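Local coordinates for putative p22 protein (Leishmania major, PDB 1YQF), which is of unknown function but, as a MAM33-family homologue of human p32, probably forms trimers and may act in mitochondria, at the interface of chains A and B. Sequence-based numbering; all coordinates share one arbitrary frame. Chains: chain A/B, hypothetical protein Lmaj011689.

The interface of chains A and B. Residues chain A 191, 194; chain B 122-124, 146, 148-149, 154.
The indole NE1 of A:Trp194 donates a hydrogen bond to the backbone O of B:Ile122, 3.1 Å away. The bond is bent, 140° at the hydrogen: the donor stands above the carbonyl plane, and the oxygen lies somewhat off the plane of the indole. Tryptophan suits this place because its one polar atom finds an acceptor on the partner's strand while the rest of the ring system packs against apolar groups. B:Pro149 stands its CD-CG edge on one indole face, with CD 3.5 Å from the centroid of the five-membered ring and CG over the six-membered ring; its rigid ring presents the C-H groups of both atoms to the aromatic face. B:Phe124 serves the opposite face, presenting its CD2-CE2 rim near the pyrrole side; the two planes are inclined at 62° in an edge-to-face arrangement. B:Ile122 CG2 meets CZ2 of A:Trp194 at 3.6 Å, and B:Leu154 CD2 approaches CH2 at 3.8 Å, branched aliphatic side chains whose methyls border the benzo rim, the leucine methyl from the proline side. The long, flat side chain of B:Tyr146 lets its CE2 edge touch CB of A:Trp194, while its phenol oxygen OH spans on to CA of A:Tyr191 at 3.6 Å. The ring of A:Tyr191, with CG anti to the backbone N (chi1 174°), offers a carbon edge, CD1, to CB and CG of B:Pro149. The site joins the long C-terminal helix 173-202 of chain A to the strand 117-125 and the loops around B:Tyr146, B:Pro149 and B:Leu154 of chain B, probably helping to hold neighbouring subunits together in the three-chain assembly.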
loop_
_atom_site.group_PDB
_atom_site.type_symbol
_atom_site.label_atom_id
_atom_site.label_comp_id
_atom_site.label_asym_id
_atom_site.label_seq_id
_atom_site.Cartn_x
_atom_site.Cartn_y
_atom_site.Cartn_z
ATOM N N TYR A 191 14.187 -13.137 16.018
ATOM C CA TYR A 191 14.891 -14.143 15.228
ATOM C C TYR A 191 15.031 -15.423 16.048
ATOM O O TYR A 191 14.791 -16.515 15.545
ATOM C CB TYR A 191 16.269 -13.626 14.788
ATOM C CG TYR A 191 17.136 -14.655 14.095
ATOM C CD1 TYR A 191 16.635 -15.431 13.060
ATOM C CD2 TYR A 191 18.455 -14.862 14.489
ATOM C CE1 TYR A 191 17.424 -16.379 12.423
ATOM C CE2 TYR A 191 19.252 -15.809 13.866
ATOM C CZ TYR A 191 18.732 -16.565 12.828
ATOM O OH TYR A 191 19.517 -17.509 12.200
ATOM N N TRP A 194 11.823 -17.097 16.238
ATOM C CA TRP A 194 11.586 -17.605 14.892
ATOM C C TRP A 194 12.297 -18.947 14.674
ATOM O O TRP A 194 11.750 -19.849 14.046
ATOM C CB TRP A 194 12.060 -16.554 13.883
ATOM C CG TRP A 194 11.841 -16.854 12.436
ATOM C CD1 TRP A 194 10.744 -16.532 11.689
ATOM C CD2 TRP A 194 12.767 -17.476 11.536
ATOM N NE1 TRP A 194 10.920 -16.936 10.387
ATOM C CE2 TRP A 194 12.154 -17.520 10.266
ATOM C CE3 TRP A 194 14.051 -18.015 11.676
ATOM C CZ2 TRP A 194 12.779 -18.075 9.150
ATOM C CZ3 TRP A 194 14.674 -18.566 10.561
ATOM C CH2 TRP A 194 14.034 -18.594 9.316
ATOM N N ILE B 122 10.281 -15.720 4.965
ATOM C CA ILE B 122 9.691 -16.816 5.733
ATOM C C ILE B 122 9.181 -16.278 7.058
ATOM O O ILE B 122 9.931 -15.633 7.798
ATOM C CB ILE B 122 10.717 -17.926 6.007
ATOM C CG1 ILE B 122 11.216 -18.536 4.703
ATOM C CG2 ILE B 122 10.106 -19.023 6.890
ATOM C CD1 ILE B 122 12.323 -19.529 4.902
ATOM N N ARG B 123 7.913 -16.569 7.361
ATOM C CA ARG B 123 7.291 -16.143 8.608
ATOM C C ARG B 123 6.319 -17.199 9.139
ATOM O O ARG B 123 6.133 -18.250 8.524
ATOM C CB ARG B 123 6.580 -14.803 8.411
ATOM C CG ARG B 123 5.530 -14.782 7.310
ATOM C CD ARG B 123 5.039 -13.382 7.001
ATOM N NE ARG B 123 4.469 -12.773 8.197
ATOM C CZ ARG B 123 3.938 -11.562 8.261
ATOM N NH1 ARG B 123 3.887 -10.781 7.187
ATOM N NH2 ARG B 123 3.454 -11.133 9.419
ATOM N N PHE B 124 5.714 -16.916 10.292
ATOM C CA PHE B 124 4.853 -17.876 10.976
ATOM C C PHE B 124 3.621 -17.235 11.596
ATOM O O PHE B 124 3.599 -16.041 11.894
ATOM C CB PHE B 124 5.631 -18.599 12.076
ATOM C CG PHE B 124 6.647 -19.574 11.558
ATOM C CD1 PHE B 124 6.260 -20.833 11.115
ATOM C CD2 PHE B 124 7.993 -19.236 11.519
ATOM C CE1 PHE B 124 7.199 -21.733 10.642
ATOM C CE2 PHE B 124 8.935 -20.131 11.048
ATOM C CZ PHE B 124 8.542 -21.379 10.608
ATOM N N TYR B 146 5.937 -9.757 13.339
ATOM C CA TYR B 146 7.291 -10.039 12.882
ATOM C C TYR B 146 7.220 -10.715 11.526
ATOM O O TYR B 146 6.602 -11.764 11.400
ATOM C CB TYR B 146 7.997 -10.967 13.868
ATOM C CG TYR B 146 9.426 -11.303 13.497
ATOM C CD1 TYR B 146 10.351 -10.301 13.213
ATOM C CD2 TYR B 146 9.860 -12.624 13.452
ATOM C CE1 TYR B 146 11.666 -10.607 12.887
ATOM C CE2 TYR B 146 11.172 -12.939 13.129
ATOM C CZ TYR B 146 12.069 -11.933 12.847
ATOM O OH TYR B 146 13.372 -12.255 12.531
ATOM N N GLY B 148 9.782 -11.871 9.814
ATOM C CA GLY B 148 10.862 -12.830 9.644
ATOM C C GLY B 148 12.197 -12.165 9.377
ATOM O O GLY B 148 12.251 -10.986 9.026
ATOM N N PRO B 149 13.286 -12.922 9.506
ATOM C CA PRO B 149 14.621 -12.364 9.287
ATOM C C PRO B 149 14.828 -12.140 7.800
ATOM O O PRO B 149 13.960 -12.512 7.010
ATOM C CB PRO B 149 15.542 -13.468 9.806
ATOM C CG PRO B 149 14.782 -14.718 9.531
ATOM C CD PRO B 149 13.341 -14.367 9.794
ATOM N N LEU B 154 20.699 -15.275 6.252
ATOM C CA LEU B 154 20.625 -16.555 6.962
ATOM C C LEU B 154 21.831 -17.462 6.692
ATOM O O LEU B 154 22.398 -17.460 5.598
ATOM C CB LEU B 154 19.329 -17.300 6.602
ATOM C CG LEU B 154 18.157 -17.243 7.589
ATOM C CD1 LEU B 154 17.941 -15.856 8.178
ATOM C CD2 LEU B 154 16.884 -17.725 6.902
#